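Local atomic coordinates of substrate-binding protein (Synechococcus sp., PDB entry 6WPN), a protein that probably binds an oligosaccharide or a related sugar in the periplasm, as the substrate-capturing component of a transport system in a marine cyanobacterium. Residues R73-L76 with A77-A81; F185-V189 with P190-A194; L302-P305 with R306-Q310. One frame throughout, in Å; residues are numbered along the deposited sequence.

Contacts 1 and 3 are neighbours: their centres lie 13 Å apart, and Val-79 CG1 of contact 1 packs against Gln-307 CD of contact 3 at 4.0 Å. Helix 72-80 and the turn after strand 295-303 therefore meet on one side of the molecule. Contact 2 stands apart, its centre 27 Å from that of contact 1 and 31 Å from that of contact 3, and its nearest atoms about 11 Å and 18 Å away from them. This separation is consistent with the two-lobed fold of solute-binding proteins, contact 2 probably lying in a different lobe from the other two. All three are local, each within one continuous stretch, and combine backbone hydrogen bonds with side-chain packing.

Contact 1 (R73-L76 with A77-A81); sequences RKLL and AAVFA
Leu-75 and Val-79 are brought together by matching first torsions: in Leu-75, CG stands anti to the backbone N (chi1 -175°), while in Val-79 it is CG1 that does so (177°), which turns CG2 back toward the preceding turn of the helix. Leu-75 CG and Val-79 CG2 then lie 4.2 Å apart, an apolar contact between side chains that lie at a slant to each other, four residues apart. The same methyl also sits close to the backbone, with Val-79 CG2 only 3.1 Å from Leu-75 O, so the valine packs tightly against the carbonyl that its own N-H binds. That bond, Val-79 N to Leu-75 O, is 2.9 Å long.

One residue further on, the relation repeats more loosely. Phe-80 N reaches Leu-76 O at 2.9 Å, and Phe-80 CB lies 3.2 Å from this oxygen, but the side chains only graze: Leu-76 CD1 and Phe-80 CD1 are 4.5 Å apart. Earlier in the helix, Ala-77 N to Arg-73 O (3.3 Å) and Ala-78 N to Lys-74 O (3.2 Å) are longer bonds of the same i to i+4 kind. Together the four mark a regular alpha-helical segment close to its C-terminal end.

The helix lies at the surface, one side of it resting on the fold. Leu-75 and Ala-78 rest on Trp-33 of strand 30-35 and on Pro-85, Val-79 touches Ala-84, and Thr-83 OG1 hydrogen-bonds to Ala-78 O, joining the last turn of helix 72-80 to the loop that leads into strand 87-90.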
ATOM      1  N   ARG A  73     -11.511  14.051  -6.420  1.00 72.12           N
ATOM      2  CA  ARG A  73     -11.828  15.359  -6.986  1.00 70.53           C
ATOM      3  C   ARG A  73     -11.976  15.276  -8.500  1.00 71.15           C
ATOM      4  O   ARG A  73     -12.855  15.925  -9.084  1.00 70.88           O
ATOM      5  CB  ARG A  73     -10.758  16.389  -6.601  1.00 70.62           C
ATOM      6  CG  ARG A  73      -9.350  16.090  -7.114  1.00 84.96           C
ATOM      7  CD  ARG A  73      -8.451  17.336  -7.125  1.00 93.67           C
ATOM      8  NE  ARG A  73      -7.143  17.043  -7.720  1.00 89.27           N
ATOM      9  CZ  ARG A  73      -6.236  17.955  -8.060  1.00 82.46           C
ATOM     10  NH1 ARG A  73      -6.469  19.250  -7.875  1.00 86.89           N
ATOM     11  NH2 ARG A  73      -5.086  17.566  -8.594  1.00 67.78           N
ATOM     12  N   LYS A  74     -11.129  14.478  -9.152  1.00 61.49           N
ATOM     13  CA  LYS A  74     -11.132  14.400 -10.605  1.00 62.15           C
ATOM     14  C   LYS A  74     -12.265  13.519 -11.121  1.00 64.61           C
ATOM     15  O   LYS A  74     -12.823  13.795 -12.191  1.00 61.48           O
ATOM     16  CB  LYS A  74      -9.782  13.872 -11.087  1.00 73.24           C
ATOM     17  CG  LYS A  74      -8.596  14.775 -10.720  1.00 86.32           C
ATOM     18  CD  LYS A  74      -8.609  16.102 -11.457  1.00 93.15           C
ATOM     19  CE  LYS A  74      -7.418  16.974 -11.069  1.00107.57           C
ATOM     20  NZ  LYS A  74      -6.114  16.372 -11.488  1.00115.44           N
ATOM     21  N   LEU A  75     -12.622  12.468 -10.378  1.00 62.70           N
ATOM     22  CA  LEU A  75     -13.781  11.657 -10.743  1.00 64.15           C
ATOM     23  C   LEU A  75     -15.077  12.451 -10.630  1.00 71.03           C
ATOM     24  O   LEU A  75     -15.963  12.326 -11.484  1.00 70.27           O
ATOM     25  CB  LEU A  75     -13.848  10.406  -9.865  1.00 63.48           C
ATOM     26  CG  LEU A  75     -14.944   9.395 -10.221  1.00 60.02           C
ATOM     27  CD1 LEU A  75     -14.640   8.692 -11.529  1.00 63.64           C
ATOM     28  CD2 LEU A  75     -15.143   8.388  -9.099  1.00 63.12           C
ATOM     29  N   LEU A  76     -15.200  13.279  -9.590  1.00 74.86           N
ATOM     30  CA  LEU A  76     -16.397  14.103  -9.431  1.00 72.04           C
ATOM     31  C   LEU A  76     -16.558  15.084 -10.586  1.00 67.43           C
ATOM     32  O   LEU A  76     -17.671  15.290 -11.082  1.00 72.74           O
ATOM     33  CB  LEU A  76     -16.343  14.848  -8.098  1.00 66.55           C
ATOM     34  CG  LEU A  76     -17.546  15.713  -7.726  1.00 65.04           C
ATOM     35  CD1 LEU A  76     -18.748  14.856  -7.385  1.00 66.49           C
ATOM     36  CD2 LEU A  76     -17.185  16.612  -6.559  1.00 62.96           C
ATOM     37  N   ALA A  77     -15.457  15.692 -11.034  1.00 63.48           N
ATOM     38  CA  ALA A  77     -15.543  16.631 -12.147  1.00 71.08           C
ATOM     39  C   ALA A  77     -15.999  15.937 -13.426  1.00 69.37           C
ATOM     40  O   ALA A  77     -16.822  16.477 -14.175  1.00 68.23           O
ATOM     41  CB  ALA A  77     -14.191  17.315 -12.354  1.00 62.98           C
ATOM     42  N   ALA A  78     -15.488  14.731 -13.685  1.00 62.87           N
ATOM     43  CA  ALA A  78     -15.851  14.021 -14.907  1.00 64.44           C
ATOM     44  C   ALA A  78     -17.292  13.525 -14.861  1.00 65.19           C
ATOM     45  O   ALA A  78     -17.986  13.512 -15.885  1.00 55.46           O
ATOM     46  CB  ALA A  78     -14.889  12.855 -15.140  1.00 60.21           C
ATOM     47  N   VAL A  79     -17.757  13.105 -13.682  1.00 67.22           N
ATOM     48  CA  VAL A  79     -19.127  12.622 -13.554  1.00 69.62           C
ATOM     49  C   VAL A  79     -20.101  13.790 -13.606  1.00 75.34           C
ATOM     50  O   VAL A  79     -21.214  13.661 -14.133  1.00 74.29           O
ATOM     51  CB  VAL A  79     -19.280  11.796 -12.263  1.00 67.73           C
ATOM     52  CG1 VAL A  79     -20.709  11.360 -12.078  1.00 71.40           C
ATOM     53  CG2 VAL A  79     -18.383  10.576 -12.309  1.00 64.47           C
ATOM     54  N   PHE A  80     -19.691  14.951 -13.091  1.00 74.13           N
ATOM     55  CA  PHE A  80     -20.514  16.149 -13.191  1.00 76.05           C
ATOM     56  C   PHE A  80     -20.734  16.543 -14.645  1.00 75.46           C
ATOM     57  O   PHE A  80     -21.812  17.024 -15.011  1.00 91.76           O
ATOM     58  CB  PHE A  80     -19.842  17.293 -12.433  1.00 87.29           C
ATOM     59  CG  PHE A  80     -20.710  17.927 -11.394  1.00 88.66           C
ATOM     60  CD1 PHE A  80     -21.185  17.187 -10.327  1.00 87.70           C
ATOM     61  CD2 PHE A  80     -21.033  19.270 -11.471  1.00 90.40           C
ATOM     62  CE1 PHE A  80     -21.979  17.769  -9.366  1.00 89.00           C
ATOM     63  CE2 PHE A  80     -21.825  19.861 -10.508  1.00 94.46           C
ATOM     64  CZ  PHE A  80     -22.301  19.108  -9.454  1.00 91.75           C
ATOM     65  N   ALA A  81     -19.723  16.346 -15.485  1.00 65.08           N
ATOM     66  CA  ALA A  81     -19.828  16.609 -16.914  1.00 73.68           C
ATOM     67  C   ALA A  81     -20.434  15.456 -17.699  1.00 75.30           C
ATOM     68  O   ALA A  81     -20.494  15.542 -18.931  1.00 79.78           O
ATOM     69  CB  ALA A  81     -18.447  16.930 -17.483  1.00 67.91           C
TER

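Contact 2 (F185-V189 with P190-A194); sequences FVTVV and PDDSA
Val-189 and Asp-192 hold the chain reversal between them. Asp-192 N donates to Val-189 O at 3.1 Å with an N-H...O angle of 145°, and it comes in 42° above the carbonyl plane instead of on a lone pair. Alongside the bond, Val-189 CB and Asp-192 CB lie 4.0 Å apart. Pro-190 fills the second position of the turn, and its ring packs on the valine through Val-189 CG1 and Pro-190 CD at 3.8 Å. Across the loop, Thr-187 CG2 meets Ser-193 CB at 3.8 Å.

A second shell fixes these groups. The Thr-187 hydroxyl is anti to its own amide nitrogen (chi1 -174°), which carries OG1 to Val-189 N at 3.2 Å; this oxygen also bonds to Gln-244 O, so two partners hold the threonine while its methyl faces Ser-193. Asp-192 OD1 takes Ser-193 N at 2.8 Å on its anti side. Further out, Ser-193 OG bonds to Glu-195 N, and Gln-392 NE2 of helix 388-403 donates to Pro-190 O.

Two motifs thus follow in sequence, an ST turn at Thr-187 and a hydrogen-bonded beta turn over residues 189-192, delivering the chain to the start of helix 195-202.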
ATOM      1  N   PHE A 185      11.412   5.038   9.988  1.00 46.80           N
ATOM      2  CA  PHE A 185      10.744   6.282   9.612  1.00 37.73           C
ATOM      3  C   PHE A 185       9.309   5.930   9.248  1.00 39.02           C
ATOM      4  O   PHE A 185       9.071   5.355   8.183  1.00 38.48           O
ATOM      5  CB  PHE A 185      11.455   6.949   8.430  1.00 31.96           C
ATOM      6  CG  PHE A 185      10.942   8.325   8.089  1.00 36.19           C
ATOM      7  CD1 PHE A 185       9.682   8.509   7.539  1.00 38.86           C
ATOM      8  CD2 PHE A 185      11.748   9.434   8.281  1.00 36.30           C
ATOM      9  CE1 PHE A 185       9.223   9.769   7.222  1.00 40.80           C
ATOM     10  CE2 PHE A 185      11.297  10.700   7.961  1.00 45.68           C
ATOM     11  CZ  PHE A 185      10.032  10.871   7.431  1.00 42.59           C
ATOM     12  N   VAL A 186       8.357   6.263  10.112  1.00 40.62           N
ATOM     13  CA  VAL A 186       6.943   6.072   9.810  1.00 41.81           C
ATOM     14  C   VAL A 186       6.267   7.434   9.889  1.00 43.15           C
ATOM     15  O   VAL A 186       6.279   8.080  10.943  1.00 39.22           O
ATOM     16  CB  VAL A 186       6.282   5.061  10.758  1.00 52.28           C
ATOM     17  CG1 VAL A 186       4.809   4.912  10.426  1.00 48.13           C
ATOM     18  CG2 VAL A 186       6.992   3.717  10.670  1.00 52.67           C
ATOM     19  N   THR A 187       5.692   7.872   8.773  1.00 39.30           N
ATOM     20  CA  THR A 187       5.126   9.206   8.697  1.00 42.33           C
ATOM     21  C   THR A 187       3.798   9.280   9.443  1.00 50.30           C
ATOM     22  O   THR A 187       3.037   8.309   9.513  1.00 51.12           O
ATOM     23  CB  THR A 187       4.930   9.633   7.240  1.00 39.93           C
ATOM     24  OG1 THR A 187       4.503  11.000   7.199  1.00 39.58           O
ATOM     25  CG2 THR A 187       3.882   8.759   6.548  1.00 37.54           C
ATOM     26  N   VAL A 188       3.532  10.450  10.017  1.00 48.86           N
ATOM     27  CA  VAL A 188       2.265  10.742  10.669  1.00 44.88           C
ATOM     28  C   VAL A 188       1.583  11.944  10.005  1.00 49.99           C
ATOM     29  O   VAL A 188       0.724  12.595  10.594  1.00 57.91           O
ATOM     30  CB  VAL A 188       2.468  10.922  12.192  1.00 51.49           C
ATOM     31  CG1 VAL A 188       3.255  12.171  12.503  1.00 58.50           C
ATOM     32  CG2 VAL A 188       1.151  10.888  12.963  1.00 52.40           C
ATOM     33  N   VAL A 189       1.964  12.233   8.763  1.00 49.55           N
ATOM     34  CA  VAL A 189       1.300  13.241   7.939  1.00 50.85           C
ATOM     35  C   VAL A 189      -0.063  12.664   7.577  1.00 58.95           C
ATOM     36  O   VAL A 189      -0.128  11.595   6.951  1.00 57.45           O
ATOM     37  CB  VAL A 189       2.136  13.602   6.702  1.00 44.53           C
ATOM     38  CG1 VAL A 189       1.326  14.450   5.731  1.00 39.08           C
ATOM     39  CG2 VAL A 189       3.397  14.338   7.125  1.00 36.77           C
ATOM     40  N   PRO A 190      -1.164  13.336   7.943  1.00 66.79           N
ATOM     41  CA  PRO A 190      -2.488  12.680   7.920  1.00 70.01           C
ATOM     42  C   PRO A 190      -2.833  11.880   6.673  1.00 80.58           C
ATOM     43  O   PRO A 190      -3.191  10.702   6.788  1.00 88.73           O
ATOM     44  CB  PRO A 190      -3.443  13.865   8.104  1.00 68.32           C
ATOM     45  CG  PRO A 190      -2.672  14.825   8.938  1.00 74.00           C
ATOM     46  CD  PRO A 190      -1.231  14.699   8.497  1.00 72.36           C
ATOM     47  N   ASP A 191      -2.736  12.471   5.487  1.00 90.82           N
ATOM     48  CA  ASP A 191      -3.139  11.744   4.289  1.00 98.96           C
ATOM     49  C   ASP A 191      -1.950  11.350   3.426  1.00 87.94           C
ATOM     50  O   ASP A 191      -1.954  11.560   2.209  1.00 83.52           O
ATOM     51  CB  ASP A 191      -4.179  12.529   3.495  1.00122.92           C
ATOM     52  CG  ASP A 191      -5.590  12.307   4.026  1.00140.39           C
ATOM     53  OD1 ASP A 191      -5.798  11.297   4.739  1.00142.07           O
ATOM     54  OD2 ASP A 191      -6.489  13.121   3.728  1.00149.02           O
ATOM     55  N   ASP A 192      -0.927  10.781   4.057  1.00 81.97           N
ATOM     56  CA  ASP A 192       0.210  10.228   3.339  1.00 81.89           C
ATOM     57  C   ASP A 192       0.140   8.716   3.499  1.00 73.56           C
ATOM     58  O   ASP A 192      -0.946   8.138   3.393  1.00 82.07           O
ATOM     59  CB  ASP A 192       1.530  10.798   3.869  1.00 86.06           C
ATOM     60  CG  ASP A 192       2.646  10.770   2.831  1.00 94.15           C
ATOM     61  OD1 ASP A 192       3.204   9.679   2.566  1.00 84.96           O
ATOM     62  OD2 ASP A 192       2.958  11.846   2.271  1.00101.73           O
ATOM     63  N   SER A 193       1.269   8.066   3.749  1.00 68.61           N
ATOM     64  CA  SER A 193       1.266   6.616   3.877  1.00 62.56           C
ATOM     65  C   SER A 193       0.360   6.173   5.019  1.00 68.40           C
ATOM     66  O   SER A 193       0.184   6.878   6.016  1.00 75.65           O
ATOM     67  CB  SER A 193       2.682   6.099   4.118  1.00 59.33           C
ATOM     68  OG  SER A 193       2.664   4.733   4.492  1.00 65.18           O
ATOM     69  N   ALA A 194      -0.232   4.993   4.857  1.00 62.29           N
ATOM     70  CA  ALA A 194      -1.085   4.402   5.876  1.00 51.05           C
ATOM     71  C   ALA A 194      -0.325   3.420   6.757  1.00 50.07           C
ATOM     72  O   ALA A 194      -0.949   2.685   7.529  1.00 56.54           O
ATOM     73  CB  ALA A 194      -2.285   3.707   5.227  1.00 53.57           C
TER

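Contact 3 (L302-P305 with R306-Q310); sequences LAVP and RQSQQ
Pro-305 and Ser-308 close a type I beta turn, which reverses the chain just beyond strand 295-303. Ser-308 N donates to Pro-305 O at 3.0 Å with an N-H...O angle of 156°; the approach is nevertheless steep, the donor lying 59° out of the carbonyl plane. Arg-306 and Gln-307 occupy the two corner positions; both are exposed, though Arg-306 also touches Thr-105 and Gln-307 touches Ala-84.

Beside the turn, Ser-308 CB lies 3.2 Å from Pro-305 O and 4.1 Å from Val-304 CG1, so the serine methylene touches the carbonyl oxygen closely and the valine methyl more loosely. Ser-308 OG, anti to the amide nitrogen (chi1 174°), leads away from Pro-305 O and forms a hydrogen bond with Asp-86 OD2. A weak bond from Gln-310 N, 3.4 Å from Ser-308 OG, also ends on this hydroxyl. Thr-105 OG1 bonds to Val-304 O; at the far end of the loop Gln-310 NE2 bonds to Thr-29 O.

Chemically, the buried serine divides its roles: its carbon packs with apolar and carbonyl atoms, while its hydroxyl, probably polarised by the Asp-86 carboxylate, ties the turn to the residue before strand 87-90 and weakly accepts from Gln-310, the N-cap residue of helix 311-321.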
ATOM      1  N   LEU A 302      -9.344  -2.584 -10.427  1.00 53.74           N
ATOM      2  CA  LEU A 302      -9.909  -1.818 -11.527  1.00 54.13           C
ATOM      3  C   LEU A 302     -11.424  -1.884 -11.421  1.00 53.06           C
ATOM      4  O   LEU A 302     -11.984  -2.974 -11.278  1.00 60.78           O
ATOM      5  CB  LEU A 302      -9.435  -2.363 -12.878  1.00 50.23           C
ATOM      6  CG  LEU A 302      -7.935  -2.216 -13.129  1.00 42.57           C
ATOM      7  CD1 LEU A 302      -7.576  -2.746 -14.505  1.00 47.47           C
ATOM      8  CD2 LEU A 302      -7.488  -0.766 -12.960  1.00 43.53           C
ATOM      9  N   ALA A 303     -12.084  -0.726 -11.476  1.00 48.61           N
ATOM     10  CA  ALA A 303     -13.529  -0.649 -11.309  1.00 43.43           C
ATOM     11  C   ALA A 303     -14.158   0.079 -12.492  1.00 53.78           C
ATOM     12  O   ALA A 303     -13.496   0.838 -13.207  1.00 59.65           O
ATOM     13  CB  ALA A 303     -13.906   0.051  -9.998  1.00 43.35           C
ATOM     14  N   VAL A 304     -15.454  -0.158 -12.683  1.00 49.06           N
ATOM     15  CA  VAL A 304     -16.218   0.446 -13.772  1.00 54.38           C
ATOM     16  C   VAL A 304     -17.307   1.347 -13.194  1.00 56.21           C
ATOM     17  O   VAL A 304     -18.290   0.849 -12.625  1.00 57.40           O
ATOM     18  CB  VAL A 304     -16.826  -0.633 -14.685  1.00 54.69           C
ATOM     19  CG1 VAL A 304     -17.589   0.014 -15.842  1.00 61.90           C
ATOM     20  CG2 VAL A 304     -15.747  -1.566 -15.199  1.00 46.36           C
ATOM     21  N   PRO A 305     -17.186   2.667 -13.333  1.00 56.70           N
ATOM     22  CA  PRO A 305     -18.218   3.569 -12.803  1.00 49.81           C
ATOM     23  C   PRO A 305     -19.586   3.280 -13.401  1.00 57.74           C
ATOM     24  O   PRO A 305     -19.707   2.900 -14.567  1.00 64.30           O
ATOM     25  CB  PRO A 305     -17.710   4.956 -13.209  1.00 48.91           C
ATOM     26  CG  PRO A 305     -16.220   4.779 -13.304  1.00 51.71           C
ATOM     27  CD  PRO A 305     -16.032   3.405 -13.876  1.00 54.35           C
ATOM     28  N   ARG A 306     -20.626   3.447 -12.578  1.00 67.70           N
ATOM     29  CA  ARG A 306     -21.980   3.174 -13.051  1.00 76.10           C
ATOM     30  C   ARG A 306     -22.394   4.129 -14.162  1.00 79.55           C
ATOM     31  O   ARG A 306     -23.216   3.769 -15.012  1.00 84.77           O
ATOM     32  CB  ARG A 306     -22.978   3.241 -11.894  1.00 79.54           C
ATOM     33  CG  ARG A 306     -23.249   1.898 -11.225  1.00 83.73           C
ATOM     34  CD  ARG A 306     -24.564   1.913 -10.459  1.00 84.16           C
ATOM     35  NE  ARG A 306     -25.678   2.296 -11.322  1.00 92.05           N
ATOM     36  CZ  ARG A 306     -26.948   2.359 -10.932  1.00 93.60           C
ATOM     37  NH1 ARG A 306     -27.282   2.062  -9.684  1.00 96.78           N
ATOM     38  NH2 ARG A 306     -27.887   2.720 -11.796  1.00 90.99           N
ATOM     39  N   GLN A 307     -21.840   5.343 -14.179  1.00 73.31           N
ATOM     40  CA  GLN A 307     -22.143   6.276 -15.257  1.00 80.48           C
ATOM     41  C   GLN A 307     -21.549   5.858 -16.593  1.00 75.43           C
ATOM     42  O   GLN A 307     -21.908   6.450 -17.616  1.00 75.11           O
ATOM     43  CB  GLN A 307     -21.652   7.683 -14.907  1.00 90.53           C
ATOM     44  CG  GLN A 307     -22.664   8.537 -14.161  1.00101.95           C
ATOM     45  CD  GLN A 307     -22.902   8.070 -12.739  1.00108.15           C
ATOM     46  OE1 GLN A 307     -22.019   7.485 -12.106  1.00112.35           O
ATOM     47  NE2 GLN A 307     -24.102   8.325 -12.227  1.00104.81           N
ATOM     48  N   SER A 308     -20.649   4.878 -16.615  1.00 75.01           N
ATOM     49  CA  SER A 308     -20.044   4.455 -17.873  1.00 76.22           C
ATOM     50  C   SER A 308     -21.107   3.926 -18.829  1.00 84.62           C
ATOM     51  O   SER A 308     -21.899   3.048 -18.475  1.00 94.13           O
ATOM     52  CB  SER A 308     -18.983   3.388 -17.619  1.00 62.49           C
ATOM     53  OG  SER A 308     -18.488   2.876 -18.841  1.00 58.67           O
ATOM     54  N   GLN A 309     -21.114   4.460 -20.047  1.00 77.46           N
ATOM     55  CA  GLN A 309     -22.050   4.036 -21.078  1.00 84.31           C
ATOM     56  C   GLN A 309     -21.498   2.915 -21.951  1.00 76.12           C
ATOM     57  O   GLN A 309     -22.180   2.476 -22.883  1.00 73.05           O
ATOM     58  CB  GLN A 309     -22.454   5.235 -21.944  1.00 89.00           C
ATOM     59  CG  GLN A 309     -22.969   6.441 -21.152  1.00 91.53           C
ATOM     60  CD  GLN A 309     -24.352   6.220 -20.552  1.00 93.56           C
ATOM     61  OE1 GLN A 309     -25.361   6.654 -21.112  1.00101.21           O
ATOM     62  NE2 GLN A 309     -24.402   5.557 -19.400  1.00 87.34           N
ATOM     63  N   GLN A 310     -20.286   2.444 -21.673  1.00 74.07           N
ATOM     64  CA  GLN A 310     -19.683   1.309 -22.362  1.00 81.44           C
ATOM     65  C   GLN A 310     -19.201   0.284 -21.346  1.00 73.89           C
ATOM     66  O   GLN A 310     -18.051  -0.158 -21.368  1.00 75.66           O
ATOM     67  CB  GLN A 310     -18.512   1.738 -23.242  1.00 88.89           C
ATOM     68  CG  GLN A 310     -18.616   3.125 -23.844  1.00 96.14           C
ATOM     69  CD  GLN A 310     -17.408   3.465 -24.703  1.00103.19           C
ATOM     70  OE1 GLN A 310     -16.938   2.641 -25.492  1.00105.18           O
ATOM     71  NE2 GLN A 310     -16.885   4.675 -24.535  1.00106.82           N
TER